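PDB 3CHK: alpha-14 giardin from Giardia lamblia, which probably acts as a calcium-regulated structural element that links the phospholipid bilayer to the underlying axoneme, as a member of the annexin family. Local coordinates for residues E72-M77 with R264-T269; K80-L85 with T269-R274. All blocks are in the same frame, centred on the assembly; numbering follows the deposited sequence.

Contact 1 of 2, residues E72-M77 with R264-T269; sequences ESLVLM and RLNRIT. With CA (calcium ion), chain F.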
# COMPACT_ATOMS: atom_id res chain seq x y z
N GLU A 72 2.63 4.16 18.61
CA GLU A 72 1.25 3.67 18.85
C GLU A 72 0.45 3.40 17.57
O GLU A 72 -0.11 2.31 17.40
CB GLU A 72 0.46 4.64 19.72
CG GLU A 72 -0.97 4.16 20.03
CD GLU A 72 -1.73 5.11 20.94
OE1 GLU A 72 -1.14 5.55 21.95
OE2 GLU A 72 -2.91 5.41 20.67
N SER A 73 0.41 4.38 16.67
CA SER A 73 -0.37 4.28 15.44
C SER A 73 0.10 3.06 14.63
O SER A 73 -0.72 2.28 14.16
CB SER A 73 -0.22 5.55 14.60
OG SER A 73 -0.55 6.71 15.35
N LEU A 74 1.42 2.92 14.50
CA LEU A 74 2.05 1.78 13.80
C LEU A 74 1.71 0.43 14.45
O LEU A 74 1.24 -0.50 13.78
CB LEU A 74 3.58 1.95 13.75
CG LEU A 74 4.41 0.80 13.17
CD1 LEU A 74 4.12 0.63 11.65
CD2 LEU A 74 5.90 1.02 13.42
N VAL A 75 1.96 0.31 15.75
CA VAL A 75 1.70 -0.96 16.44
C VAL A 75 0.22 -1.40 16.35
O VAL A 75 -0.07 -2.59 16.13
CB VAL A 75 2.26 -0.92 17.89
CG1 VAL A 75 1.88 -2.18 18.65
CG2 VAL A 75 3.80 -0.80 17.83
N LEU A 76 -0.70 -0.45 16.49
CA LEU A 76 -2.13 -0.75 16.39
C LEU A 76 -2.47 -1.37 15.03
O LEU A 76 -3.25 -2.31 14.92
CB LEU A 76 -2.97 0.49 16.65
CG LEU A 76 -3.05 1.03 18.07
CD1 LEU A 76 -3.67 2.47 18.08
CD2 LEU A 76 -3.84 0.03 18.93
N MET A 77 -1.81 -0.87 13.98
CA MET A 77 -1.99 -1.41 12.65
C MET A 77 -1.45 -2.82 12.50
O MET A 77 -1.98 -3.59 11.73
CB MET A 77 -1.31 -0.48 11.63
CG MET A 77 -2.06 0.80 11.39
SD MET A 77 -1.29 1.60 9.94
CE MET A 77 -2.19 3.10 9.93
N ARG A 264 1.38 7.84 6.29
CA ARG A 264 1.69 7.07 5.08
C ARG A 264 2.76 6.02 5.36
O ARG A 264 2.62 4.90 4.93
CB ARG A 264 2.07 7.99 3.90
CG ARG A 264 2.48 7.21 2.66
CD ARG A 264 2.66 8.16 1.47
NE ARG A 264 1.52 8.12 0.56
CZ ARG A 264 1.29 9.01 -0.40
NH1 ARG A 264 2.07 10.09 -0.51
NH2 ARG A 264 0.26 8.85 -1.21
N LEU A 265 3.83 6.38 6.07
CA LEU A 265 4.84 5.40 6.45
C LEU A 265 4.18 4.22 7.19
O LEU A 265 4.46 3.08 6.90
CB LEU A 265 5.90 6.06 7.34
CG LEU A 265 6.86 7.06 6.67
CD1 LEU A 265 7.61 7.78 7.77
CD2 LEU A 265 7.85 6.38 5.72
N ASN A 266 3.29 4.52 8.12
CA ASN A 266 2.66 3.46 8.90
C ASN A 266 1.81 2.51 8.05
O ASN A 266 1.94 1.29 8.20
CB ASN A 266 1.82 4.07 10.03
CG ASN A 266 2.68 4.67 11.12
OD1 ASN A 266 3.89 4.46 11.16
ND2 ASN A 266 2.04 5.41 12.03
N ARG A 267 0.95 3.04 7.18
CA ARG A 267 0.09 2.15 6.37
C ARG A 267 0.90 1.37 5.34
O ARG A 267 0.67 0.21 5.15
CB ARG A 267 -1.11 2.85 5.75
CG ARG A 267 -0.77 4.09 4.84
CD ARG A 267 -1.97 4.52 4.07
NE ARG A 267 -1.73 5.69 3.19
CZ ARG A 267 -1.87 6.96 3.55
NH1 ARG A 267 -2.20 7.29 4.81
NH2 ARG A 267 -1.63 7.92 2.66
N ILE A 268 1.89 2.00 4.71
CA ILE A 268 2.72 1.25 3.77
C ILE A 268 3.48 0.13 4.48
O ILE A 268 3.54 -0.99 3.99
CB ILE A 268 3.66 2.23 2.98
CG1 ILE A 268 2.83 3.25 2.16
CG2 ILE A 268 4.63 1.43 2.12
CD1 ILE A 268 1.92 2.62 1.06
N THR A 269 4.02 0.41 5.67
CA THR A 269 4.82 -0.57 6.38
C THR A 269 3.91 -1.69 6.89
O THR A 269 4.23 -2.86 6.68
CB THR A 269 5.61 0.09 7.56
OG1 THR A 269 6.47 1.10 7.02
CG2 THR A 269 6.47 -0.91 8.26
CA CA F . -1.68 6.41 24.11
O HOH W 1 -3.52 6.46 23.12
O HOH W 2 -3.67 7.27 25.55
O HOH W 3 -0.88 8.54 23.43
O HOH W 4 -0.40 7.09 26.26
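Asn266 is wedged between helices 69-78 and 262-272, its side-chain amide laid against Ser73 CB and against the backbone N and CB of Leu74. The short segments 72-77 and 264-269 run in nearly the same direction, their axes crossing at -21° and 9.3 Å apart. With chi1 at -71°, the carboxamide carbon of Asn266 sits beside its own backbone N, which carries the amide forward to the neighbouring helix. Asn266 ND2 rests 3.4 Å from Ser73 CB, and Asn266 OD1 lies 3.6 Å from Leu74 CB. These are packing contacts; the buried OD1 is satisfied from a third helix, by a hydrogen bond with Tyr303 OH. Met77 completes the tight part. The extended chain of Met77 runs across Asn266 at about a right angle and brings Met77 SD to 3.7 Å from Asn266 O, with CE continuing over Asn266 CB toward Arg267. The Arg267 guanidinium is engaged elsewhere, in a salt bridge with Asp106. On the other flank Leu74 CD1 comes only to 4.4 Å from Thr269 CB, and this side chain also packs on Ala306 and Ile307 of helix 301-311.

In contrast to this close packing, the N-terminal end of segment 72-77 is the watery side. Glu72 turns away from helix 262-272, and its OE1 binds calcium at 2.4 Å. Four waters complete much of the coordination sphere, and water 1 also donates to Glu72 OE2 at 2.7 Å, so both carboxylate oxygens are held. The backbone oxygens of Lys64 and Leu67 supply the remaining ligands. Two main-chain carbonyls, one from the last turn of helix 59-66 and one from the connection to helix 69-78, joined by one acidic side chain and water, resemble the type III calcium site of the annexin fold.

Contact 2 of 2, residues K80-L85 with T269-R274; sequences KPRAQL and TAMHFR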
# COMPACT_ATOMS: atom_id res chain seq x y z
N LYS A 80 -3.68 -6.09 13.79
CA LYS A 80 -5.01 -6.24 13.17
C LYS A 80 -4.88 -7.25 12.04
O LYS A 80 -3.83 -7.32 11.40
CB LYS A 80 -5.49 -4.93 12.55
CG LYS A 80 -6.02 -3.93 13.51
CD LYS A 80 -6.30 -2.64 12.81
CE LYS A 80 -6.64 -1.56 13.82
NZ LYS A 80 -8.00 -1.80 14.42
N PRO A 81 -5.94 -8.04 11.76
CA PRO A 81 -5.88 -8.77 10.51
C PRO A 81 -5.76 -7.75 9.37
O PRO A 81 -6.43 -6.70 9.40
CB PRO A 81 -7.23 -9.49 10.44
CG PRO A 81 -7.71 -9.53 11.82
CD PRO A 81 -7.19 -8.32 12.51
N ARG A 82 -4.90 -8.05 8.41
CA ARG A 82 -4.60 -7.09 7.33
C ARG A 82 -5.87 -6.66 6.55
O ARG A 82 -6.01 -5.49 6.21
CB ARG A 82 -3.55 -7.66 6.39
CG ARG A 82 -3.01 -6.66 5.36
CD ARG A 82 -1.97 -7.44 4.54
NE ARG A 82 -1.32 -6.68 3.49
CZ ARG A 82 -1.66 -6.68 2.20
NH1 ARG A 82 -2.71 -7.38 1.75
NH2 ARG A 82 -0.93 -5.97 1.35
N ALA A 83 -6.81 -7.58 6.31
CA ALA A 83 -7.98 -7.21 5.51
C ALA A 83 -8.84 -6.19 6.28
O ALA A 83 -9.39 -5.25 5.70
CB ALA A 83 -8.78 -8.46 5.10
N GLN A 84 -8.93 -6.37 7.60
CA GLN A 84 -9.64 -5.43 8.46
C GLN A 84 -8.94 -4.08 8.44
O GLN A 84 -9.60 -3.05 8.37
CB GLN A 84 -9.72 -5.95 9.89
CG GLN A 84 -10.45 -5.01 10.87
CD GLN A 84 -10.40 -5.55 12.30
OE1 GLN A 84 -10.40 -6.77 12.50
NE2 GLN A 84 -10.30 -4.64 13.27
N LEU A 85 -7.61 -4.08 8.53
CA LEU A 85 -6.83 -2.86 8.37
C LEU A 85 -7.16 -2.13 7.06
O LEU A 85 -7.41 -0.90 7.07
CB LEU A 85 -5.31 -3.13 8.43
CG LEU A 85 -4.46 -1.85 8.19
CD1 LEU A 85 -4.66 -0.82 9.27
CD2 LEU A 85 -2.99 -2.25 8.12
N THR A 269 4.02 0.41 5.67
CA THR A 269 4.82 -0.57 6.38
C THR A 269 3.91 -1.69 6.89
O THR A 269 4.23 -2.86 6.68
CB THR A 269 5.61 0.09 7.56
OG1 THR A 269 6.47 1.10 7.02
CG2 THR A 269 6.47 -0.91 8.26
N ALA A 270 2.78 -1.34 7.49
CA ALA A 270 1.90 -2.41 8.03
C ALA A 270 1.32 -3.23 6.89
O ALA A 270 1.20 -4.45 7.02
CB ALA A 270 0.79 -1.85 8.93
N MET A 271 0.97 -2.57 5.79
CA MET A 271 0.38 -3.31 4.66
C MET A 271 1.37 -4.22 3.95
O MET A 271 0.98 -5.29 3.43
CB MET A 271 -0.20 -2.36 3.62
CG MET A 271 -1.53 -1.75 4.00
SD MET A 271 -2.13 -0.78 2.59
CE MET A 271 -2.09 -1.88 1.22
N HIS A 272 2.64 -3.80 3.88
CA HIS A 272 3.57 -4.47 2.99
C HIS A 272 4.84 -5.07 3.59
O HIS A 272 5.55 -5.80 2.90
CB HIS A 272 3.92 -3.50 1.82
CG HIS A 272 2.72 -3.12 1.01
ND1 HIS A 272 1.94 -4.06 0.35
CD2 HIS A 272 2.19 -1.91 0.71
CE1 HIS A 272 0.98 -3.43 -0.31
NE2 HIS A 272 1.12 -2.13 -0.12
N PHE A 273 5.18 -4.79 4.85
CA PHE A 273 6.46 -5.33 5.33
C PHE A 273 6.57 -6.83 5.21
O PHE A 273 7.64 -7.36 4.96
CB PHE A 273 6.75 -4.90 6.78
CG PHE A 273 6.08 -5.77 7.81
CD1 PHE A 273 6.76 -6.84 8.36
CD2 PHE A 273 4.78 -5.49 8.24
CE1 PHE A 273 6.12 -7.68 9.33
CE2 PHE A 273 4.16 -6.33 9.20
CZ PHE A 273 4.85 -7.39 9.74
N ARG A 274 5.45 -7.55 5.38
CA ARG A 274 5.55 -8.98 5.58
C ARG A 274 5.93 -9.67 4.27
O ARG A 274 6.84 -10.51 4.25
CB ARG A 274 4.25 -9.52 6.18
CG ARG A 274 4.40 -10.89 6.80
CD ARG A 274 3.10 -11.34 7.46
NE ARG A 274 2.69 -10.59 8.66
CZ ARG A 274 3.16 -10.84 9.89
NH1 ARG A 274 4.10 -11.75 10.08
NH2 ARG A 274 2.72 -10.16 10.92
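A chi1 of -171° sends Arg82 CG away from its own backbone N, and the chain, fully extended to NE, then spans the gap from helix 82-94 to the carbonyl of Met271. The contact joins two helices of the all-helical annexin fold, the first turn of one to the last part of helix 262-272. NE and NH2 grip Met271 O together, side-on, so that one oxygen accepts two N-H groups. The bond from Arg82 NE to Met271 O, 2.7 Å long, lies in the carbonyl plane and uses a lone pair of that oxygen. Arg82 NH2 is 2.9 Å from Met271 O, in a more bent bond with an N-H...O angle of 138° and the donor above the carbonyl plane. Met271 O itself stays close to the guanidinium plane in both bonds, which fixes the rotation of the group. NH1 has a further, weak partner in Glu115, a long ion pair.

Beside this polar grip is a small apolar contact. Leu85 places CD2 3.9 Å from Ala270 CB, and the same methyl reaches Met271 CG more distantly. Pro81, at the N-cap position, starts the helix from which both Arg82 and Leu85 project, its O accepting the Leu85 N-H. His272 adds an oblique contact: its NE2 is hydrogen-bonded to Thr110 OG1, while Arg82 NH2 stands 3.6 Å from CE1, with guanidinium and ring planes 65° apart.

Contacts 1 and 2 follow one another along helix 262-272 and share Thr269, their centres about 9 Å apart. Helix 262-272 is met first by helix 69-78 and then by helix 82-94, which comes next in the chain. Met77 bridges the two contacts: its CB packs on Ala270 CB at 3.7 Å, and its CG lies 3.7 Å from Leu85 CD1. The calcium bound by Glu72 is remote from this core, 12.7 Å from Asn266 ND2 in contact 1 and 23.9 Å from Met271 O in contact 2. Contact 1 thus shares a helix with the metal site, whereas 80-85 with 269-274 is packing farther from the metal.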